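Local atomic coordinates of lysyl oxidase (Pichia pastoris, PDB entry 1W7C), a protein that probably oxidises primary amines, lysine side chains among them, to aldehydes with the help of a copper ion and a topaquinone cofactor built into its own chain. Residues L261-I266 with K478-L483; P349-T354 with S484-D489; G460-G465 with H654-N659; G465-N468 with S472-Y475. All coordinates share one frame; numbering follows the deposited sequence. Where two conformers were deposited one is given.

Overall arrangement
From the N terminus, residues 261-266 open contact 1, which closes only at 478-483, so it brings a loop near a glycan onto the edge of a small three-stranded antiparallel sheet. Residues 349-354 open contact 2, closed by 484-489, which leads into the copper-binding strand and already holds the ligand His488. Residues 460-465 then start contact 3, completed much later by 654-659. These three loops cross one another. Contact 4 is short, joining 465-468 to 472-475; it lies within the loops of contacts 1 and 2 and shares Gly465 with contact 3. Contacts 2 and 3 meet at the copper ion and its water, and all four reach the second subunit.

Contact 1 (L261-I266 with K478-L483); sequences LDWTVI and KIHDVL. With NAG (2-acetamido-2-deoxy-beta-D-glucopyranose), chain S.
Trp263 and His480 lie face to face, the imidazole covering one face of the indole while CG2 of Thr264 sits over the centre of the opposite face. The stack is close: the centroids of the imidazole and of the six-membered ring are 3.6 Å apart, with the planes at 14°. Its closest atoms are Trp263 NE1 and His480 CE1 at 3.2 Å, so the imidazole reaches across toward the pyrrole part of the indole. Trp263 CG stands between its own backbone N and carbonyl carbon (chi1 61°), and this rotation presents the broad side of the ring to His480. At the far end of the indole, CZ3 touches CD2 of Leu483 at 3.9 Å, a further apolar contact.

One residue before the tryptophan, Asp262 turns to the carbohydrate: its OD2 accepts a hydrogen bond from NAG O3 at 2.6 Å. The short 3-10 segment is held by Leu261 O, which takes both Thr264 N and, at 2.8 Å, Thr264 OG1.

Strand 478-480 carries a classic beta bulge, Ile479 and His480 sharing Leu483, whose O accepts from Ile479 N and weakly from His480 N. His480 also meets Phe566 of the second subunit. The contact thus joins the loop between helix 238-246 and strand 284-286 to strand 478-480, an outer strand, within this chain, of the small sheet completed by 483-484 and 465-466.

Contact 2 (P349-T354 with S484-D489); sequences PFNQHT and SGSFHD. With CU (copper (II) ion), chain C.
Asn351 ND2 reaches Ser486 OG at 2.7 Å, the one direct link between these segments, and gives a further hydrogen bond to the backbone O of Ala464. The serine oxygen lies almost in the plane of the amide, but the N-H points somewhat past it, with an angle of 138° at the hydrogen. Ser486 was modelled in two conformers, so this bond is certain only for one of them. The other end of the amide is held too, since Asn351 OD1 accepts from Gln463 NE2, so the carboxamide is pinned flat at both ends in a buried setting.

Behind it the chain makes a turn held by the backbone bond Thr354 N to Asn351 O and by two side chains. His353 ND1 donates to Pro349 O at 2.7 Å, nearly in the imidazole plane, and Thr354 OG1 donates to Phe350 O at 2.9 Å, from above the carbonyl plane. His353 also carries the turn to the dimer interface, where its NE2 bonds to Tyr527 OH of the second subunit.

From Ser486 the chain runs to the metal site of the copper amine oxidase fold, where His488 and His490 form the family's His-X-His pair and His654 is the third imidazole ligand. His488 NE2 binds the copper ion at 2.0 Å, and a water sits 2.2 Å from the same ion. Ser486 O, in the second shell, accepts from His488 ND1 at 3.0 Å and 163°, lying in the ring plane and fixing the rotation of the imidazole. Asp489, the next residue, bonds through OD1 to His653 ND1.

Contact 3 (G460-G465 with H654-N659); sequences GYIQAG and HLPNSN. With CU (copper (II) ion), chain C.
Between Gly460 and Gly465, Ile462 is the residue that meets His654 and Pro656, and the residues around it anchor the loop. At Gly460 the backbone angles would press any CB against the preceding carbonyl O. Tyr461 follows: its OH bonds to Thr264 O, and its carbonyl O to Asn437 ND2, next to the topaquinone formed from Tyr438. Ile462 then turns its branches across. A chi1 of 63° tucks CG1 in over the main chain, and the extended chi2 then carries CD1 to Pro656 CB at 3.7 Å. The other branch, CG2, packs on Pro656 CG at 3.9 Å and comes within 4.1 Å of His654 CE1. Beyond it, Gln463 OE1 bonds to Tyr356 OH, and Gly465 pairs through its backbone with Ser484.

On the facing segment Pro656 folds back on the metal ligand, its CG lying over the centre of one face of the His654 ring. Farther on, Asn657 OD1 accepts from Asn659 N at 2.9 Å and 168°, an Asx turn.

His654 ND1 binds the copper ion at 2.0 Å, while its NE2 bonds to Asp660 OD1. With one nitrogen on the metal, the other on a carboxylate and apolar groups of Ile462 and Pro656 against the ring, the imidazole has little freedom to rotate; the carboxylate would probably also make it a stronger electron donor to copper.

Contact 4 (G465-N468 with S472-Y475); sequences GYWN and SAPY
Trp467 lays its indole along Ser472 and Ala473. Its CG is anti to the backbone N (chi1 176°), which swings the ring out over the second segment. CB, at the root, packs against the backbone N of Leu483. Farther out, CD2 and, more closely, CE3 meet Ser472 CB, the latter at 3.7 Å. This is an off-centre CH-pi contact, with the serine CB 4.1 Å from the centroid of the six-membered ring and 29° off its normal. The next atom, CZ3, lies near Ala473 CA and also packs on the backbone N of Lys478. At the tip, CH2 touches Ala473 CA at 3.7 Å and Ala473 CB at 3.8 Å.

The backbone forms a compact turn on the way from strand 465-466 to strand 478-480, the two outer strands flanking 483-484 in the small antiparallel sheet. Ser472 N donates to Asn468 O at 2.9 Å, four residues back, closing an alpha-turn. Within it Asn468 OD1 accepts from Glu470 N, an Asx turn. The serine answers in the other direction as well: Asn468 N donates to Ser472 OG at 2.8 Å, and the bond is fairly straight at 158°. Ser472 OG also bonds to Asp347 OD2, and these two partners tie the turn to the chain just ahead of residues 349-354.

Past the turn, Tyr475 N donates to Ser472 O at 3.0 Å, while Tyr475 OH bonds to Gln531 NE2 of the second subunit. Tyr466, whose CB points away from 472-475, bonds through OH to Pro254 O.

Contact 1 (L261-I266 with K478-L483)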
# COMPACT_ATOMS: atom_id res chain seq x y z
N LEU A 261 27.18 -23.96 -3.19
CA LEU A 261 25.91 -23.40 -3.67
C LEU A 261 24.84 -23.31 -2.56
O LEU A 261 23.65 -23.14 -2.84
CB LEU A 261 25.37 -24.23 -4.86
CG LEU A 261 26.27 -24.21 -6.10
CD1 LEU A 261 25.75 -25.15 -7.17
CD2 LEU A 261 26.40 -22.79 -6.65
N ASP A 262 25.25 -23.38 -1.31
CA ASP A 262 24.28 -23.30 -0.23
C ASP A 262 23.52 -21.96 -0.21
O ASP A 262 22.40 -21.90 0.31
CB ASP A 262 24.96 -23.54 1.12
CG ASP A 262 25.40 -24.99 1.32
OD1 ASP A 262 24.99 -25.90 0.53
OD2 ASP A 262 26.14 -25.33 2.26
N TRP A 263 24.15 -20.91 -0.73
CA TRP A 263 23.54 -19.58 -0.87
C TRP A 263 22.31 -19.56 -1.79
O TRP A 263 21.58 -18.57 -1.85
CB TRP A 263 24.59 -18.57 -1.31
CG TRP A 263 25.21 -18.87 -2.63
CD1 TRP A 263 26.27 -19.69 -2.88
CD2 TRP A 263 24.81 -18.35 -3.91
NE1 TRP A 263 26.54 -19.73 -4.22
CE2 TRP A 263 25.66 -18.91 -4.88
CE3 TRP A 263 23.80 -17.49 -4.34
CZ2 TRP A 263 25.55 -18.63 -6.23
CZ3 TRP A 263 23.71 -17.18 -5.68
CH2 TRP A 263 24.58 -17.75 -6.62
N THR A 264 22.12 -20.63 -2.58
CA THR A 264 20.94 -20.73 -3.44
C THR A 264 19.75 -21.41 -2.76
O THR A 264 18.69 -21.50 -3.37
CB THR A 264 21.25 -21.50 -4.74
OG1 THR A 264 21.43 -22.89 -4.45
CG2 THR A 264 22.53 -20.97 -5.47
N VAL A 265 19.93 -21.95 -1.55
CA VAL A 265 18.92 -22.77 -0.89
C VAL A 265 17.91 -21.96 -0.08
O VAL A 265 18.28 -21.16 0.78
CB VAL A 265 19.61 -23.84 0.02
CG1 VAL A 265 18.58 -24.65 0.75
CG2 VAL A 265 20.53 -24.72 -0.82
N ILE A 266 16.63 -22.21 -0.34
CA ILE A 266 15.57 -21.43 0.29
C ILE A 266 15.27 -21.86 1.72
O ILE A 266 15.13 -21.04 2.59
CB ILE A 266 14.28 -21.50 -0.55
CG1 ILE A 266 14.45 -20.94 -1.95
CG2 ILE A 266 13.11 -20.78 0.18
CD1 ILE A 266 13.37 -21.41 -2.86
N LYS A 478 26.19 -6.32 -8.54
CA LYS A 478 26.89 -7.56 -8.25
C LYS A 478 26.43 -8.09 -6.92
O LYS A 478 26.70 -7.50 -5.88
CB LYS A 478 28.40 -7.33 -8.22
CG LYS A 478 29.19 -8.62 -8.12
CD LYS A 478 30.68 -8.32 -7.97
CE LYS A 478 31.46 -9.56 -7.61
NZ LYS A 478 32.92 -9.27 -7.56
N ILE A 479 25.69 -9.19 -6.96
CA ILE A 479 25.06 -9.74 -5.75
C ILE A 479 25.63 -11.10 -5.34
O ILE A 479 25.27 -11.62 -4.29
CB ILE A 479 23.53 -9.84 -5.93
CG1 ILE A 479 23.16 -10.77 -7.09
CG2 ILE A 479 22.94 -8.43 -6.10
CD1 ILE A 479 21.65 -11.04 -7.22
N HIS A 480 26.53 -11.65 -6.15
CA HIS A 480 27.30 -12.80 -5.69
C HIS A 480 28.60 -12.78 -6.51
O HIS A 480 28.81 -11.87 -7.34
CB HIS A 480 26.48 -14.11 -5.79
CG HIS A 480 27.01 -15.21 -4.92
ND1 HIS A 480 27.89 -16.16 -5.39
CD2 HIS A 480 26.81 -15.49 -3.61
CE1 HIS A 480 28.23 -16.96 -4.39
NE2 HIS A 480 27.57 -16.59 -3.31
N ASP A 481 29.52 -13.71 -6.25
CA ASP A 481 30.88 -13.59 -6.77
C ASP A 481 30.92 -13.33 -8.27
O ASP A 481 31.71 -12.50 -8.72
CB ASP A 481 31.69 -14.87 -6.51
CG ASP A 481 31.83 -15.21 -5.04
OD1 ASP A 481 32.97 -15.45 -4.59
OD2 ASP A 481 30.86 -15.32 -4.27
N VAL A 482 30.10 -14.04 -9.04
CA VAL A 482 30.03 -13.82 -10.49
C VAL A 482 28.59 -13.64 -10.97
O VAL A 482 28.26 -13.98 -12.12
CB VAL A 482 30.75 -14.92 -11.29
CG1 VAL A 482 32.25 -14.88 -11.00
CG2 VAL A 482 30.16 -16.28 -11.03
N LEU A 483 27.79 -12.97 -10.15
CA LEU A 483 26.35 -12.85 -10.40
C LEU A 483 25.89 -11.40 -10.36
O LEU A 483 26.19 -10.68 -9.42
CB LEU A 483 25.56 -13.63 -9.36
CG LEU A 483 24.09 -13.88 -9.67
CD1 LEU A 483 23.96 -14.72 -10.92
CD2 LEU A 483 23.33 -14.51 -8.54
C1 NAG S . 24.02 -24.85 6.89
C2 NAG S . 24.56 -24.43 5.50
C3 NAG S . 26.10 -24.45 5.39
C4 NAG S . 26.80 -24.00 6.68
C5 NAG S . 26.16 -24.68 7.89
C6 NAG S . 26.82 -24.25 9.20
C7 NAG S . 22.95 -24.95 3.69
C8 NAG S . 22.43 -26.01 2.76
N2 NAG S . 23.98 -25.30 4.48
O3 NAG S . 26.59 -23.69 4.27
O4 NAG S . 28.17 -24.31 6.62
O5 NAG S . 24.79 -24.32 7.95
O6 NAG S . 26.55 -22.88 9.43
O7 NAG S . 22.43 -23.83 3.68

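Contact 2 (P349-T354 with S484-D489)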
# COMPACT_ATOMS: atom_id res chain seq x y z
N PRO A 349 23.50 -10.93 -24.30
CA PRO A 349 22.50 -11.20 -25.33
C PRO A 349 21.42 -12.21 -24.92
O PRO A 349 20.55 -12.53 -25.75
CB PRO A 349 23.32 -11.75 -26.48
CG PRO A 349 24.47 -12.42 -25.81
CD PRO A 349 24.80 -11.56 -24.62
N PHE A 350 21.47 -12.74 -23.71
CA PHE A 350 20.34 -13.53 -23.22
C PHE A 350 19.35 -12.63 -22.50
O PHE A 350 18.17 -12.54 -22.91
CB PHE A 350 20.78 -14.67 -22.33
CG PHE A 350 19.66 -15.64 -22.03
CD1 PHE A 350 19.37 -16.70 -22.91
CD2 PHE A 350 18.88 -15.50 -20.91
CE1 PHE A 350 18.35 -17.58 -22.63
CE2 PHE A 350 17.85 -16.38 -20.67
CZ PHE A 350 17.59 -17.42 -21.53
N ASN A 351 19.79 -11.98 -21.45
CA ASN A 351 18.87 -11.15 -20.67
C ASN A 351 18.38 -9.96 -21.48
O ASN A 351 17.21 -9.59 -21.38
CB ASN A 351 19.47 -10.75 -19.33
CG ASN A 351 19.50 -11.90 -18.32
OD1 ASN A 351 19.12 -13.03 -18.61
ND2 ASN A 351 19.92 -11.60 -17.11
N GLN A 352 19.21 -9.38 -22.34
CA GLN A 352 18.77 -8.22 -23.12
C GLN A 352 17.66 -8.61 -24.13
O GLN A 352 16.89 -7.75 -24.53
CB GLN A 352 19.94 -7.50 -23.78
CG GLN A 352 19.57 -6.34 -24.69
CD GLN A 352 18.70 -5.26 -24.02
OE1 GLN A 352 18.84 -4.96 -22.83
NE2 GLN A 352 17.79 -4.69 -24.80
N HIS A 353 17.58 -9.90 -24.50
CA HIS A 353 16.57 -10.43 -25.40
C HIS A 353 15.44 -11.15 -24.67
O HIS A 353 14.67 -11.86 -25.29
CB HIS A 353 17.23 -11.34 -26.44
CG HIS A 353 18.09 -10.59 -27.40
ND1 HIS A 353 19.46 -10.77 -27.47
CD2 HIS A 353 17.79 -9.61 -28.29
CE1 HIS A 353 19.95 -9.95 -28.39
NE2 HIS A 353 18.96 -9.25 -28.92
N THR A 354 15.31 -10.93 -23.37
CA THR A 354 14.23 -11.54 -22.62
C THR A 354 13.11 -10.55 -22.41
O THR A 354 13.28 -9.52 -21.75
CB THR A 354 14.77 -12.03 -21.26
OG1 THR A 354 15.75 -13.07 -21.45
CG2 THR A 354 13.65 -12.66 -20.44
N SER A 484 25.17 -10.99 -11.41
CA SER A 484 24.45 -9.73 -11.43
C SER A 484 22.97 -9.94 -11.16
O SER A 484 22.37 -10.85 -11.70
CB SER A 484 24.54 -9.14 -12.81
OG SER A 484 23.88 -7.90 -12.83
N GLY A 485 22.38 -9.03 -10.38
CA GLY A 485 20.92 -8.94 -10.29
C GLY A 485 20.32 -8.16 -11.47
O GLY A 485 19.99 -6.96 -11.38
N SER A 486 20.14 -8.84 -12.59
CA SER A 486 19.69 -8.18 -13.80
C SER A 486 18.41 -7.34 -13.62
O SER A 486 17.39 -7.80 -13.15
CB SER A 486 19.47 -9.21 -14.91
OG SER A 486 20.70 -9.66 -15.44
N PHE A 487 18.45 -6.15 -14.10
CA PHE A 487 17.36 -5.21 -13.98
C PHE A 487 16.18 -5.53 -14.91
O PHE A 487 16.38 -5.82 -16.10
CB PHE A 487 18.02 -3.91 -14.38
CG PHE A 487 17.17 -2.66 -14.32
CD1 PHE A 487 17.51 -1.58 -15.15
CD2 PHE A 487 16.19 -2.48 -13.40
CE1 PHE A 487 16.81 -0.39 -15.08
CE2 PHE A 487 15.48 -1.27 -13.34
CZ PHE A 487 15.79 -0.26 -14.18
N HIS A 488 14.96 -5.52 -14.38
CA HIS A 488 13.81 -5.85 -15.20
C HIS A 488 12.57 -5.15 -14.70
O HIS A 488 12.48 -4.75 -13.54
CB HIS A 488 13.59 -7.36 -15.29
CG HIS A 488 13.41 -8.00 -13.95
ND1 HIS A 488 14.47 -8.25 -13.10
CD2 HIS A 488 12.29 -8.42 -13.28
CE1 HIS A 488 14.02 -8.79 -11.98
NE2 HIS A 488 12.71 -8.91 -12.06
N ASP A 489 11.61 -4.98 -15.61
CA ASP A 489 10.28 -4.53 -15.29
C ASP A 489 9.31 -5.69 -15.30
O ASP A 489 9.32 -6.50 -16.23
CB ASP A 489 9.77 -3.51 -16.31
CG ASP A 489 10.31 -2.12 -16.10
OD1 ASP A 489 10.79 -1.80 -14.98
OD2 ASP A 489 10.29 -1.30 -17.03
CU CU C . 11.48 -9.35 -10.50
O HOH W 1 11.90 -11.52 -10.44

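Contact 3 (G460-G465 with H654-N659)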
# COMPACT_ATOMS: atom_id res chain seq x y z
N GLY A 460 10.10 -15.74 -5.53
CA GLY A 460 10.72 -16.81 -6.26
C GLY A 460 12.15 -16.43 -6.60
O GLY A 460 12.73 -15.56 -5.95
N TYR A 461 12.73 -17.17 -7.55
CA TYR A 461 14.10 -16.92 -8.00
C TYR A 461 14.11 -15.88 -9.06
O TYR A 461 13.35 -15.93 -10.02
CB TYR A 461 14.70 -18.20 -8.55
CG TYR A 461 15.14 -19.24 -7.53
CD1 TYR A 461 14.42 -20.40 -7.33
CD2 TYR A 461 16.26 -19.04 -6.77
CE1 TYR A 461 14.82 -21.33 -6.38
CE2 TYR A 461 16.68 -19.95 -5.82
CZ TYR A 461 15.96 -21.10 -5.64
OH TYR A 461 16.37 -22.03 -4.72
N ILE A 462 15.05 -14.98 -8.94
CA ILE A 462 15.28 -14.02 -10.01
C ILE A 462 15.98 -14.64 -11.22
O ILE A 462 16.70 -15.61 -11.08
CB ILE A 462 16.12 -12.81 -9.51
CG1 ILE A 462 17.52 -13.24 -9.08
CG2 ILE A 462 15.40 -12.07 -8.44
CD1 ILE A 462 18.48 -12.10 -8.77
N GLN A 463 15.79 -14.05 -12.40
CA GLN A 463 16.60 -14.36 -13.55
C GLN A 463 17.79 -13.41 -13.50
O GLN A 463 17.74 -12.30 -13.97
CB GLN A 463 15.82 -14.25 -14.84
CG GLN A 463 16.65 -14.59 -16.06
CD GLN A 463 15.88 -14.62 -17.36
OE1 GLN A 463 14.81 -15.16 -17.42
NE2 GLN A 463 16.46 -14.04 -18.39
N ALA A 464 18.84 -13.87 -12.85
CA ALA A 464 20.06 -13.12 -12.74
C ALA A 464 20.87 -13.25 -14.02
O ALA A 464 20.44 -13.87 -15.02
CB ALA A 464 20.84 -13.66 -11.59
N GLY A 465 22.01 -12.56 -14.07
CA GLY A 465 22.91 -12.69 -15.18
C GLY A 465 24.35 -12.86 -14.75
O GLY A 465 24.70 -12.58 -13.62
N HIS A 654 12.31 -3.83 -10.90
CA HIS A 654 13.01 -4.73 -9.99
C HIS A 654 14.49 -4.71 -10.30
O HIS A 654 14.93 -5.11 -11.36
CB HIS A 654 12.45 -6.13 -10.12
CG HIS A 654 12.82 -7.05 -9.02
ND1 HIS A 654 12.44 -8.38 -9.02
CD2 HIS A 654 13.42 -6.84 -7.82
CE1 HIS A 654 12.86 -8.96 -7.90
NE2 HIS A 654 13.46 -8.04 -7.16
N LEU A 655 15.26 -4.24 -9.31
CA LEU A 655 16.72 -4.19 -9.33
C LEU A 655 17.17 -5.07 -8.15
O LEU A 655 17.33 -4.58 -7.00
CB LEU A 655 17.20 -2.75 -9.15
CG LEU A 655 18.73 -2.61 -9.24
CD1 LEU A 655 19.22 -2.86 -10.67
CD2 LEU A 655 19.22 -1.25 -8.75
N PRO A 656 17.30 -6.36 -8.37
CA PRO A 656 17.58 -7.27 -7.26
C PRO A 656 18.87 -6.94 -6.51
O PRO A 656 19.85 -6.54 -7.08
CB PRO A 656 17.65 -8.63 -7.92
CG PRO A 656 16.71 -8.49 -9.10
CD PRO A 656 17.02 -7.12 -9.60
N ASN A 657 18.81 -7.13 -5.21
CA ASN A 657 19.93 -6.92 -4.31
C ASN A 657 20.09 -8.14 -3.40
O ASN A 657 19.50 -9.20 -3.66
CB ASN A 657 19.77 -5.58 -3.56
CG ASN A 657 18.71 -5.60 -2.49
OD1 ASN A 657 18.98 -5.93 -1.33
ND2 ASN A 657 17.45 -5.29 -2.88
N SER A 658 20.87 -8.02 -2.33
CA SER A 658 21.03 -9.12 -1.37
C SER A 658 19.70 -9.61 -0.84
O SER A 658 19.56 -10.80 -0.52
CB SER A 658 21.91 -8.65 -0.22
OG SER A 658 21.29 -7.63 0.53
N ASN A 659 18.71 -8.72 -0.75
CA ASN A 659 17.41 -9.11 -0.19
C ASN A 659 16.58 -9.93 -1.14
O ASN A 659 15.44 -10.25 -0.81
CB ASN A 659 16.63 -7.88 0.34
CG ASN A 659 16.18 -8.07 1.77
OD1 ASN A 659 16.97 -8.54 2.62
ND2 ASN A 659 14.92 -7.77 2.06
CU CU C . 11.48 -9.35 -10.50
O HOH W 1 11.90 -11.52 -10.44

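Contact 4 (G465-N468 with S472-Y475)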
# COMPACT_ATOMS: atom_id res chain seq x y z
N GLY A 465 22.01 -12.56 -14.07
CA GLY A 465 22.91 -12.69 -15.18
C GLY A 465 24.35 -12.86 -14.75
O GLY A 465 24.70 -12.58 -13.62
N TYR A 466 25.20 -13.30 -15.67
CA TYR A 466 26.63 -13.38 -15.35
C TYR A 466 27.19 -11.95 -15.18
O TYR A 466 26.87 -11.05 -15.95
CB TYR A 466 27.38 -14.18 -16.43
CG TYR A 466 28.84 -14.35 -16.07
CD1 TYR A 466 29.27 -15.43 -15.35
CD2 TYR A 466 29.77 -13.38 -16.41
CE1 TYR A 466 30.61 -15.55 -14.95
CE2 TYR A 466 31.09 -13.48 -16.02
CZ TYR A 466 31.50 -14.57 -15.28
OH TYR A 466 32.81 -14.66 -14.88
N TRP A 467 27.97 -11.75 -14.13
CA TRP A 467 28.60 -10.47 -13.85
C TRP A 467 29.94 -10.34 -14.56
O TRP A 467 30.91 -11.01 -14.18
CB TRP A 467 28.81 -10.27 -12.34
CG TRP A 467 29.55 -9.00 -12.01
CD1 TRP A 467 30.88 -8.88 -11.78
CD2 TRP A 467 29.01 -7.67 -11.89
NE1 TRP A 467 31.20 -7.57 -11.53
CE2 TRP A 467 30.07 -6.81 -11.60
CE3 TRP A 467 27.72 -7.13 -12.02
CZ2 TRP A 467 29.90 -5.42 -11.41
CZ3 TRP A 467 27.55 -5.76 -11.82
CH2 TRP A 467 28.65 -4.92 -11.53
N ASN A 468 29.97 -9.52 -15.59
CA ASN A 468 31.21 -9.16 -16.26
C ASN A 468 31.59 -7.76 -15.80
O ASN A 468 30.88 -6.82 -16.11
CB ASN A 468 31.01 -9.20 -17.77
CG ASN A 468 32.29 -8.93 -18.54
OD1 ASN A 468 33.13 -8.11 -18.13
ND2 ASN A 468 32.45 -9.61 -19.66
N SER A 472 28.78 -5.06 -17.12
CA SER A 472 27.53 -5.40 -16.46
C SER A 472 26.97 -4.32 -15.53
O SER A 472 25.79 -4.38 -15.19
CB SER A 472 27.66 -6.70 -15.67
OG SER A 472 27.92 -7.82 -16.48
N ALA A 473 27.81 -3.40 -15.06
CA ALA A 473 27.40 -2.46 -14.02
C ALA A 473 26.22 -1.54 -14.36
O ALA A 473 25.47 -1.20 -13.46
CB ALA A 473 28.59 -1.65 -13.54
N PRO A 474 26.05 -1.09 -15.61
CA PRO A 474 24.87 -0.28 -15.93
C PRO A 474 23.55 -1.03 -15.82
O PRO A 474 22.52 -0.39 -15.99
CB PRO A 474 25.12 0.19 -17.36
CG PRO A 474 26.61 0.09 -17.53
CD PRO A 474 26.98 -1.14 -16.74
N TYR A 475 23.59 -2.35 -15.65
CA TYR A 475 22.40 -3.15 -15.82
C TYR A 475 22.05 -4.02 -14.62
O TYR A 475 21.13 -4.83 -14.70
CB TYR A 475 22.52 -4.06 -17.05
CG TYR A 475 22.78 -3.32 -18.32
CD1 TYR A 475 21.73 -2.74 -19.04
CD2 TYR A 475 24.07 -3.18 -18.85
CE1 TYR A 475 21.96 -2.04 -20.19
CE2 TYR A 475 24.30 -2.51 -20.03
CZ TYR A 475 23.24 -1.92 -20.71
OH TYR A 475 23.46 -1.22 -21.88